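Local coordinates for protein glucokinase (Streptomyces griseus, PDB 3VGL) that probably catalyses the phosphorylation of D-glucose by ATP, yielding glucose 6-phosphate and ADP, as a zinc-binding kinase of the ROK family, at residues V60-A65 and V100-D105; K71-L76 and P87-V92; V7-T12 and P79-R84; L3-D8 and H55-V60. All blocks are in the same frame, centred on the assembly; numbering follows the deposited sequence.

Contact 1: V60-A65 and V100-D105. With NA (sodium ion), chain C; BGC (beta-D-glucopyranose), chain D.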
# COMPACT_ATOMS: atom_id res chain seq x y z
N VAL A 60 -24.16 8.31 36.89
CA VAL A 60 -23.25 7.34 36.25
C VAL A 60 -22.89 7.85 34.86
O VAL A 60 -23.77 8.17 34.06
CB VAL A 60 -23.90 5.92 36.15
CG1 VAL A 60 -22.98 4.94 35.42
CG2 VAL A 60 -24.25 5.35 37.54
N GLY A 61 -21.59 7.95 34.58
CA GLY A 61 -21.12 8.22 33.21
C GLY A 61 -20.49 6.96 32.66
O GLY A 61 -19.64 6.36 33.30
N ILE A 62 -20.87 6.60 31.43
CA ILE A 62 -20.34 5.44 30.76
C ILE A 62 -19.48 5.93 29.61
O ILE A 62 -19.94 6.75 28.81
CB ILE A 62 -21.49 4.58 30.21
CG1 ILE A 62 -22.23 3.88 31.35
CG2 ILE A 62 -20.95 3.56 29.18
CD1 ILE A 62 -23.54 3.21 30.93
N GLY A 63 -18.22 5.47 29.57
CA GLY A 63 -17.37 5.65 28.37
C GLY A 63 -17.39 4.32 27.62
O GLY A 63 -16.83 3.34 28.11
N ALA A 64 -18.05 4.29 26.46
CA ALA A 64 -18.30 3.06 25.76
C ALA A 64 -17.42 2.97 24.52
O ALA A 64 -17.36 3.92 23.77
CB ALA A 64 -19.77 2.99 25.34
N ALA A 65 -16.80 1.81 24.30
CA ALA A 65 -15.94 1.60 23.12
C ALA A 65 -16.76 1.36 21.84
O ALA A 65 -16.78 0.27 21.27
CB ALA A 65 -15.00 0.44 23.38
N VAL A 100 -27.91 8.59 33.81
CA VAL A 100 -26.76 8.05 33.06
C VAL A 100 -26.53 8.90 31.81
O VAL A 100 -27.48 9.35 31.17
CB VAL A 100 -27.01 6.56 32.65
CG1 VAL A 100 -25.88 6.00 31.73
CG2 VAL A 100 -27.22 5.68 33.89
N VAL A 101 -25.26 9.16 31.50
CA VAL A 101 -24.88 9.75 30.23
C VAL A 101 -23.96 8.72 29.59
O VAL A 101 -23.19 8.10 30.30
CB VAL A 101 -24.17 11.10 30.39
CG1 VAL A 101 -22.88 10.96 31.17
CG2 VAL A 101 -23.90 11.74 29.03
N VAL A 102 -24.08 8.53 28.28
CA VAL A 102 -23.21 7.61 27.57
C VAL A 102 -22.33 8.42 26.62
O VAL A 102 -22.84 9.18 25.80
CB VAL A 102 -24.00 6.54 26.77
CG1 VAL A 102 -23.08 5.69 25.90
CG2 VAL A 102 -24.79 5.65 27.74
N GLU A 103 -21.02 8.29 26.76
CA GLU A 103 -20.08 8.99 25.87
C GLU A 103 -19.19 7.93 25.23
O GLU A 103 -19.01 6.85 25.77
CB GLU A 103 -19.21 9.98 26.67
CG GLU A 103 -20.00 11.11 27.34
CD GLU A 103 -20.18 12.36 26.49
OE1 GLU A 103 -19.86 12.36 25.28
OE2 GLU A 103 -20.67 13.37 27.06
N ASN A 104 -18.60 8.23 24.08
CA ASN A 104 -17.56 7.35 23.57
C ASN A 104 -16.39 7.32 24.55
O ASN A 104 -16.04 8.34 25.15
CB ASN A 104 -17.14 7.82 22.18
CG ASN A 104 -15.85 7.17 21.72
OD1 ASN A 104 -14.77 7.74 21.91
ND2 ASN A 104 -15.95 5.98 21.12
N ASP A 105 -15.77 6.15 24.70
CA ASP A 105 -14.70 5.96 25.69
C ASP A 105 -13.50 6.86 25.50
O ASP A 105 -12.93 7.32 26.47
CB ASP A 105 -14.25 4.49 25.78
CG ASP A 105 -13.65 3.95 24.48
OD1 ASP A 105 -14.03 4.42 23.40
OD2 ASP A 105 -12.81 3.04 24.55
NA NA C . -13.90 8.99 20.12
C2 BGC D . -14.04 1.96 18.38
C3 BGC D . -14.02 3.30 19.11
C4 BGC D . -13.34 3.18 20.47
C5 BGC D . -11.98 2.52 20.26
C6 BGC D . -11.23 2.33 21.58
C1 BGC D . -12.61 1.42 18.30
O1 BGC D . -12.58 0.15 17.73
O2 BGC D . -14.49 2.21 17.03
O3 BGC D . -15.32 3.78 19.28
O4 BGC D . -13.14 4.48 21.01
O5 BGC D . -12.12 1.26 19.63
O6 BGC D . -11.97 1.51 22.48
O HOH W 1 -15.89 8.47 18.78
O HOH W 2 -13.02 6.85 19.42
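A first torsion of 63° sets CG of Asp-105 between its own backbone N and carbonyl carbon, against Ala-65, whose CB lies 3.6 Å from Asp-105 OD2; in Asn-104, CG is instead anti to the backbone N (166°), which carries its amide to the sodium ion and the sugar. Both side chains end on glucose. Asp-105 OD1 accepts a hydrogen bond from glucose O4 at 2.6 Å, and Asp-105 OD2 accepts one from glucose O6 at 2.7 Å. Asn-104 divides its amide, OD1 binding the sodium ion at 2.4 Å and ND2 donating to Gly-66 O and glucose O4. An alanine in place of Asp-105 would probably leave the O4 and O6 hydroxyls without these acceptors and that side of the sugar less firmly held. Upstream, strands 60-64 and 100-104 pair in parallel through four backbone bonds. A fifth, from Asp-105 N to Ala-64 O (2.9 Å), differs in that its donor stands 61° out of the carbonyl plane, where the chain enters helix 105-116 with Asn-104 as N-cap. Ile-62 CD1 meets Val-100 CG1 obliquely at 3.7 Å, under helix 88-96. Sugar-binding groups set just past parallel strands, at a helix start, illustrate the glucose site of a ROK kinase with the actin-like ATPase fold.

Contact 2: K71-L76 and P87-V92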
# COMPACT_ATOMS: atom_id res chain seq x y z
N LYS A 71 -27.02 12.35 20.96
CA LYS A 71 -27.83 12.43 22.18
C LYS A 71 -27.15 11.76 23.39
O LYS A 71 -27.68 11.79 24.50
CB LYS A 71 -29.22 11.82 21.96
CG LYS A 71 -30.03 12.53 20.88
CD LYS A 71 -31.53 12.43 21.13
CE LYS A 71 -32.04 13.63 21.95
NZ LYS A 71 -33.50 13.60 22.21
N ARG A 72 -25.97 11.16 23.17
CA ARG A 72 -25.19 10.58 24.28
C ARG A 72 -25.99 9.52 25.06
O ARG A 72 -26.03 9.53 26.30
CB ARG A 72 -24.61 11.67 25.19
CG ARG A 72 -23.62 12.60 24.46
CD ARG A 72 -23.47 13.92 25.18
NE ARG A 72 -23.49 15.04 24.25
CZ ARG A 72 -23.39 16.32 24.62
NH1 ARG A 72 -23.25 16.64 25.90
NH2 ARG A 72 -23.43 17.28 23.70
N ALA A 73 -26.63 8.62 24.32
CA ALA A 73 -27.53 7.63 24.91
C ALA A 73 -27.43 6.23 24.32
O ALA A 73 -27.81 5.25 24.96
CB ALA A 73 -28.97 8.13 24.83
N THR A 74 -26.93 6.14 23.09
CA THR A 74 -27.00 4.92 22.32
C THR A 74 -25.66 4.63 21.66
O THR A 74 -25.04 5.53 21.10
CB THR A 74 -28.06 5.06 21.22
OG1 THR A 74 -29.34 5.24 21.85
CG2 THR A 74 -28.12 3.86 20.30
N VAL A 75 -25.22 3.38 21.76
CA VAL A 75 -24.05 2.93 20.99
C VAL A 75 -24.55 2.47 19.61
O VAL A 75 -25.14 1.40 19.48
CB VAL A 75 -23.26 1.81 21.72
CG1 VAL A 75 -21.97 1.47 20.91
CG2 VAL A 75 -22.86 2.24 23.16
N LEU A 76 -24.32 3.30 18.59
CA LEU A 76 -24.79 3.04 17.21
C LEU A 76 -24.13 1.80 16.62
O LEU A 76 -24.77 0.99 15.96
CB LEU A 76 -24.53 4.25 16.28
CG LEU A 76 -25.22 5.57 16.64
CD1 LEU A 76 -24.75 6.74 15.78
CD2 LEU A 76 -26.74 5.38 16.52
N PRO A 87 -29.42 0.87 23.11
CA PRO A 87 -29.89 1.92 24.01
C PRO A 87 -29.33 1.76 25.43
O PRO A 87 -30.04 1.44 26.39
CB PRO A 87 -31.41 1.77 23.97
CG PRO A 87 -31.63 0.34 23.73
CD PRO A 87 -30.48 -0.13 22.85
N LEU A 88 -28.04 2.03 25.55
CA LEU A 88 -27.33 1.76 26.78
C LEU A 88 -27.80 2.65 27.94
O LEU A 88 -27.96 2.16 29.05
CB LEU A 88 -25.83 1.92 26.52
CG LEU A 88 -24.90 1.22 27.51
CD1 LEU A 88 -25.15 -0.30 27.60
CD2 LEU A 88 -23.48 1.48 27.07
N LYS A 89 -28.01 3.93 27.67
CA LYS A 89 -28.50 4.85 28.69
C LYS A 89 -29.80 4.33 29.32
O LYS A 89 -29.90 4.23 30.54
CB LYS A 89 -28.75 6.24 28.10
CG LYS A 89 -29.50 7.19 29.06
CD LYS A 89 -29.61 8.57 28.45
CE LYS A 89 -30.47 9.48 29.32
NZ LYS A 89 -30.22 10.90 28.99
N ASP A 90 -30.75 3.98 28.46
CA ASP A 90 -32.07 3.55 28.94
C ASP A 90 -31.98 2.28 29.77
O ASP A 90 -32.59 2.18 30.83
CB ASP A 90 -33.03 3.35 27.78
CG ASP A 90 -33.43 4.65 27.11
OD1 ASP A 90 -33.17 5.74 27.67
OD2 ASP A 90 -34.01 4.59 26.00
N LYS A 91 -31.21 1.30 29.27
CA LYS A 91 -31.07 0.01 29.95
C LYS A 91 -30.40 0.12 31.31
O LYS A 91 -30.82 -0.51 32.28
CB LYS A 91 -30.33 -0.98 29.05
CG LYS A 91 -31.17 -1.56 27.94
CD LYS A 91 -30.38 -2.60 27.16
CE LYS A 91 -31.31 -3.52 26.36
NZ LYS A 91 -32.02 -2.77 25.30
N VAL A 92 -29.35 0.94 31.40
CA VAL A 92 -28.64 1.11 32.66
C VAL A 92 -29.45 1.97 33.64
O VAL A 92 -29.44 1.71 34.85
CB VAL A 92 -27.21 1.65 32.43
CG1 VAL A 92 -26.51 1.90 33.77
CG2 VAL A 92 -26.42 0.66 31.58
O HOH W 3 -30.11 11.73 25.92
O HOH W 4 -27.30 11.41 27.84
O HOH W 5 -30.45 4.69 25.58
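The N-terminal turn of helix 88-96 receives the tip of the two-stranded hairpin 67-68/75-77, with Ala-73 resting on Lys-89. Lys-89 N donates to Ala-73 O at 3.0 Å; the bond is nearly straight at hydrogen (167°), with its donor tilted 19° from the carbonyl plane. The same oxygen takes a water hydrogen at 2.8 Å, and that water accepts from Asp-90 N. Ala-73 O is thus gripped twice. This is a clear example of the general need at a helix start: Pro-87 sits at the N-cap, the first helical bond within the turn runs from Lys-91 N to Pro-87 O, and the earlier N-H groups must look outside the helix. Here a carbonyl from the hairpin serves Lys-89 directly and Asp-90 through water. The Lys-89 side chain leaves with CG anti to the backbone N (170°) and stays extended, passing Ala-73 CB with its CD at 3.7 Å. At its end, NZ donates to two waters, each 3.2 Å from Lys-89 NZ; one donates to Lys-71 O and the other to Arg-72 O. On the inner side, Val-75 and Leu-88 lie side by side and point the same way, Val-75 CG2 being 4.0 Å from Leu-88 CD2. Leu-88 continues onto Ile-62 of strand 57-64 and Ile-44 of helix 37-52, while Val-75 also touches Trp-83 and Ala-64.

Contact 3: V7-T12 and P79-R84. With ANP (phosphoaminophosphonic acid-adenylate ester), chain E; BGC (beta-D-glucopyranose), chain D.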
# COMPACT_ATOMS: atom_id res chain seq x y z
N VAL A 7 -17.76 4.57 34.33
CA VAL A 7 -17.60 3.18 33.91
C VAL A 7 -17.02 3.16 32.50
O VAL A 7 -17.64 3.67 31.56
CB VAL A 7 -18.97 2.41 33.86
CG1 VAL A 7 -18.74 0.90 33.60
CG2 VAL A 7 -19.75 2.60 35.16
N ASP A 8 -15.82 2.59 32.34
CA ASP A 8 -15.19 2.52 31.02
C ASP A 8 -15.40 1.10 30.52
O ASP A 8 -14.95 0.14 31.15
CB ASP A 8 -13.69 2.85 31.15
CG ASP A 8 -12.96 2.88 29.80
OD1 ASP A 8 -13.11 1.93 28.99
OD2 ASP A 8 -12.23 3.87 29.55
N ILE A 9 -16.15 0.97 29.42
CA ILE A 9 -16.40 -0.35 28.84
C ILE A 9 -15.61 -0.50 27.56
O ILE A 9 -15.94 0.11 26.52
CB ILE A 9 -17.88 -0.59 28.53
CG1 ILE A 9 -18.70 -0.41 29.80
CG2 ILE A 9 -18.08 -2.02 27.99
CD1 ILE A 9 -20.04 0.21 29.55
N GLY A 10 -14.56 -1.30 27.64
CA GLY A 10 -13.69 -1.54 26.48
C GLY A 10 -13.91 -2.92 25.90
O GLY A 10 -14.68 -3.72 26.43
N GLY A 11 -13.23 -3.20 24.78
CA GLY A 11 -13.32 -4.53 24.15
C GLY A 11 -12.89 -5.67 25.06
O GLY A 11 -13.36 -6.80 24.90
N THR A 12 -12.00 -5.39 26.02
CA THR A 12 -11.42 -6.43 26.87
C THR A 12 -11.90 -6.28 28.31
O THR A 12 -12.26 -7.27 28.95
CB THR A 12 -9.85 -6.39 26.80
OG1 THR A 12 -9.45 -6.57 25.43
CG2 THR A 12 -9.21 -7.50 27.61
N PRO A 79 -16.95 -1.96 16.72
CA PRO A 79 -16.23 -2.98 15.97
C PRO A 79 -15.79 -4.19 16.79
O PRO A 79 -15.62 -5.29 16.21
CB PRO A 79 -14.99 -2.24 15.43
CG PRO A 79 -14.85 -1.09 16.24
CD PRO A 79 -16.22 -0.69 16.78
N ASN A 80 -15.58 -4.02 18.10
CA ASN A 80 -14.98 -5.07 18.90
C ASN A 80 -15.88 -5.54 20.05
O ASN A 80 -15.46 -6.32 20.89
CB ASN A 80 -13.61 -4.61 19.42
CG ASN A 80 -12.67 -4.23 18.29
OD1 ASN A 80 -12.49 -4.99 17.35
ND2 ASN A 80 -12.08 -3.03 18.38
N ILE A 81 -17.11 -5.05 20.06
CA ILE A 81 -18.13 -5.41 21.05
C ILE A 81 -19.43 -5.58 20.24
O ILE A 81 -19.67 -4.86 19.29
CB ILE A 81 -18.30 -4.30 22.12
CG1 ILE A 81 -17.03 -4.17 22.97
CG2 ILE A 81 -19.52 -4.58 23.04
CD1 ILE A 81 -17.01 -2.94 23.81
N ASP A 82 -20.31 -6.49 20.66
CA ASP A 82 -21.55 -6.73 19.91
C ASP A 82 -22.66 -5.72 20.27
O ASP A 82 -23.65 -6.04 20.96
CB ASP A 82 -22.00 -8.18 20.06
CG ASP A 82 -23.12 -8.56 19.09
OD1 ASP A 82 -23.25 -7.94 18.00
OD2 ASP A 82 -23.87 -9.50 19.43
N TRP A 83 -22.48 -4.50 19.80
CA TRP A 83 -23.44 -3.42 19.98
C TRP A 83 -23.88 -2.92 18.60
O TRP A 83 -23.05 -2.53 17.78
CB TRP A 83 -22.80 -2.26 20.74
CG TRP A 83 -22.71 -2.35 22.26
CD1 TRP A 83 -23.59 -2.96 23.12
CD2 TRP A 83 -21.71 -1.74 23.10
NE1 TRP A 83 -23.20 -2.78 24.43
CE2 TRP A 83 -22.05 -2.04 24.45
CE3 TRP A 83 -20.55 -0.99 22.84
CZ2 TRP A 83 -21.26 -1.60 25.54
CZ3 TRP A 83 -19.78 -0.54 23.93
CH2 TRP A 83 -20.14 -0.85 25.25
N ARG A 84 -25.19 -2.92 18.36
CA ARG A 84 -25.74 -2.28 17.16
C ARG A 84 -26.99 -1.53 17.60
O ARG A 84 -27.97 -2.16 17.99
CB ARG A 84 -26.09 -3.32 16.07
CG ARG A 84 -24.90 -4.06 15.43
CD ARG A 84 -24.06 -3.13 14.56
NE ARG A 84 -22.96 -3.83 13.90
CZ ARG A 84 -21.76 -4.02 14.44
NH1 ARG A 84 -21.50 -3.62 15.68
NH2 ARG A 84 -20.83 -4.66 13.74
PB ANP E . -9.80 -2.06 26.74
O1B ANP E . -9.54 -1.90 25.23
O2B ANP E . -10.74 -3.17 27.12
N3B ANP E . -10.44 -0.60 27.36
PA ANP E . -6.95 -1.84 27.32
O1A ANP E . -6.15 -2.34 28.53
O2A ANP E . -7.01 -0.37 27.02
O3A ANP E . -8.43 -2.47 27.46
O5' ANP E . -6.43 -2.56 25.99
C5' ANP E . -6.27 -3.99 25.91
C4' ANP E . -5.21 -4.32 24.88
O4' ANP E . -4.01 -3.59 25.17
C3' ANP E . -4.86 -5.78 24.96
O3' ANP E . -4.37 -6.16 23.66
C2' ANP E . -3.72 -5.77 25.95
O2' ANP E . -2.86 -6.88 25.79
C1' ANP E . -2.99 -4.46 25.65
N9 ANP E . -2.48 -3.84 26.88
C8 ANP E . -3.18 -3.34 27.91
N7 ANP E . -2.34 -2.83 28.87
C5 ANP E . -1.09 -3.01 28.40
C6 ANP E . 0.29 -2.73 28.88
N6 ANP E . 0.51 -2.13 30.08
N1 ANP E . 1.31 -3.07 28.06
C2 ANP E . 1.15 -3.68 26.86
N3 ANP E . -0.08 -3.96 26.38
C4 ANP E . -1.18 -3.66 27.10
C2 BGC D . -14.04 1.96 18.38
C3 BGC D . -14.02 3.30 19.11
C4 BGC D . -13.34 3.18 20.47
C5 BGC D . -11.98 2.52 20.26
C6 BGC D . -11.23 2.33 21.58
C1 BGC D . -12.61 1.42 18.30
O1 BGC D . -12.58 0.15 17.73
O2 BGC D . -14.49 2.21 17.03
O3 BGC D . -15.32 3.78 19.28
O4 BGC D . -13.14 4.48 21.01
O5 BGC D . -12.12 1.26 19.63
O6 BGC D . -11.97 1.51 22.48
O HOH W 6 -15.57 -7.59 23.41
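Where strand 7-9 gives way to a loop, Gly-11 and Asn-80 bring their backbones closest, CA to CA 5.5 Å, with no direct hydrogen bond; a single water donates to Gly-11 O and to Asn-80 O, linking the two carbonyls. An inverse gamma turn centred on Asp-82, closed by Trp-83 N to Ile-81 O, folds the 79-84 chain so that Ile-81 lies over the indole of Trp-83 within one segment. Ile-81 CG2 sits 3.6 Å above the indole plane, over its centre. The other branch of Ile-81 reaches across: CD1 is anti to CA (167°), which extends it to 3.6 Å from Gly-10 O. Ile-9 meets the indole obliquely, its CG2 3.6 Å from Trp-83 CH2. Glycine matters at Gly-10, because a CB there would run into the nitrogen N3B on the beta phosphorus of the nucleotide analogue. Thr-12 N donates to O2B of the analogue at 2.8 Å. On the sugar side, Pro-79 CG lies 3.0 Å from glucose O1, and Asn-80 ND2 is held by Glu-176. An alanine in place of Pro-79 would probably open a gap beside O1 and O2 of glucose and leave the backbone there less restrained. The glycine-rich turn between strands 3-9 and 13-19 is the phosphate-binding loop of the actin-like ATPase fold, here propped against a loop of the glucose pocket.

Contact 4: L3-D8 and H55-V60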
# COMPACT_ATOMS: atom_id res chain seq x y z
N LEU A 3 -20.34 13.21 44.24
CA LEU A 3 -19.63 12.10 43.61
C LEU A 3 -20.46 11.47 42.51
O LEU A 3 -21.67 11.33 42.64
CB LEU A 3 -19.31 11.03 44.65
CG LEU A 3 -18.58 11.51 45.91
CD1 LEU A 3 -18.47 10.34 46.86
CD2 LEU A 3 -17.21 12.03 45.57
N THR A 4 -19.79 11.10 41.43
CA THR A 4 -20.41 10.31 40.37
C THR A 4 -19.58 9.06 40.15
O THR A 4 -18.47 8.95 40.67
CB THR A 4 -20.45 11.11 39.05
OG1 THR A 4 -19.12 11.54 38.74
CG2 THR A 4 -21.36 12.32 39.20
N ILE A 5 -20.13 8.11 39.40
CA ILE A 5 -19.39 6.93 39.01
C ILE A 5 -19.05 7.04 37.54
O ILE A 5 -19.88 7.44 36.75
CB ILE A 5 -20.24 5.64 39.25
CG1 ILE A 5 -20.25 5.27 40.73
CG2 ILE A 5 -19.72 4.46 38.38
CD1 ILE A 5 -19.27 4.17 41.11
N GLY A 6 -17.80 6.71 37.19
CA GLY A 6 -17.44 6.52 35.77
C GLY A 6 -17.28 5.04 35.49
O GLY A 6 -16.72 4.31 36.32
N VAL A 7 -17.76 4.57 34.33
CA VAL A 7 -17.60 3.18 33.91
C VAL A 7 -17.02 3.16 32.50
O VAL A 7 -17.64 3.67 31.56
CB VAL A 7 -18.97 2.41 33.86
CG1 VAL A 7 -18.74 0.90 33.60
CG2 VAL A 7 -19.75 2.60 35.16
N ASP A 8 -15.82 2.59 32.34
CA ASP A 8 -15.19 2.52 31.02
C ASP A 8 -15.40 1.10 30.52
O ASP A 8 -14.95 0.14 31.15
CB ASP A 8 -13.69 2.85 31.15
CG ASP A 8 -12.96 2.88 29.80
OD1 ASP A 8 -13.11 1.93 28.99
OD2 ASP A 8 -12.23 3.87 29.55
N HIS A 55 -20.13 4.84 49.21
CA HIS A 55 -20.16 6.21 48.69
C HIS A 55 -21.55 6.64 48.28
O HIS A 55 -22.32 5.86 47.73
CB HIS A 55 -19.21 6.35 47.48
CG HIS A 55 -17.79 6.01 47.79
ND1 HIS A 55 -16.92 6.91 48.38
CD2 HIS A 55 -17.08 4.87 47.61
CE1 HIS A 55 -15.74 6.34 48.54
NE2 HIS A 55 -15.81 5.10 48.09
N ASP A 56 -21.85 7.91 48.52
CA ASP A 56 -23.09 8.51 48.04
C ASP A 56 -22.88 9.01 46.60
O ASP A 56 -22.15 9.97 46.37
CB ASP A 56 -23.50 9.68 48.95
CG ASP A 56 -23.79 9.26 50.38
OD1 ASP A 56 -24.38 8.17 50.60
OD2 ASP A 56 -23.45 10.03 51.30
N VAL A 57 -23.52 8.33 45.65
CA VAL A 57 -23.31 8.56 44.21
C VAL A 57 -24.53 9.18 43.53
O VAL A 57 -25.65 8.68 43.68
CB VAL A 57 -22.92 7.22 43.51
CG1 VAL A 57 -22.89 7.38 41.99
CG2 VAL A 57 -21.58 6.71 44.03
N GLU A 58 -24.29 10.22 42.73
CA GLU A 58 -25.33 11.07 42.14
C GLU A 58 -25.69 10.73 40.69
O GLU A 58 -26.82 10.96 40.24
CB GLU A 58 -24.84 12.51 42.19
CG GLU A 58 -25.92 13.57 42.15
CD GLU A 58 -25.61 14.73 43.09
OE1 GLU A 58 -24.52 15.33 42.96
OE2 GLU A 58 -26.45 15.04 43.96
N ALA A 59 -24.72 10.20 39.95
CA ALA A 59 -24.93 9.90 38.53
C ALA A 59 -23.92 8.88 38.07
O ALA A 59 -22.92 8.66 38.74
CB ALA A 59 -24.79 11.18 37.69
N VAL A 60 -24.16 8.31 36.89
CA VAL A 60 -23.25 7.34 36.25
C VAL A 60 -22.89 7.85 34.86
O VAL A 60 -23.77 8.17 34.06
CB VAL A 60 -23.90 5.92 36.15
CG1 VAL A 60 -22.98 4.94 35.42
CG2 VAL A 60 -24.25 5.35 37.54
O HOH W 7 -22.20 12.68 46.23
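Ile-5 and Val-57 cross at about a right angle, Ile-5 CG1 pressing on Val-57 CG1 at 3.6 Å and reaching Val-57 CG2 as well. The first torsion of Ile-5 (-77°) directs CG1 there, anti to the carbonyl carbon. Further along, Val-7 slants over Val-60, with Val-7 CG2 4.0 Å from Val-60 CG1. At the outer end, Leu-3 lies obliquely to the imidazole of His-55, and Leu-3 CB also packs on Asp-56 O at 3.5 Å. Away from Ile-5, Thr-4 CG2 meets Ala-59 CB at 3.9 Å, while the Thr-4 hydroxyl bonds to Ala-307 O. Within the two segments, two backbone bonds join the parallel strands: Glu-58 N to Leu-3 O at 2.8 Å, and Ile-5 N to Ala-59 O at 2.9 Å. In a regular parallel pair one residue would make both; here Glu-58 donates and Ala-59 accepts, a bulge-like irregularity at which psi of Glu-58 turns to -29°. Ala-59 N, buried between these bonds, has no partner in the model. Helix 37-52 covers Ile-5, Val-7 and Val-57, helix 301-311 lies against Thr-4 and Ala-59, and strand 13-19 flanks strand 3-9 on the side away from strand 57-64.

Contacts 4 and 1 share Val-60 and build one sheet, strand 57-64 pairing with 3-9 in the first and 100-104 in the second. Contact 4 holds the far end, its centre about 20 Å from that of contact 3. Contacts 1 and 3, centres about 11 Å apart, both touch glucose: contact 1 brings the ends of strands 57-64 and 100-104 to the sugar, while contact 3 brings loop 79-84 to it and the end of strand 3-9 to the nucleotide analogue. Contact 2, centred about 8 Å from contact 1, lies against its strand 100-104: Val-102 N lies 3.0 Å from Arg-72 O, a probable hydrogen bond. Trp-83 ties three contacts together, its CE3 3.4 Å from Val-75 CG1 and its CZ3 3.8 Å from Ala-64 CB.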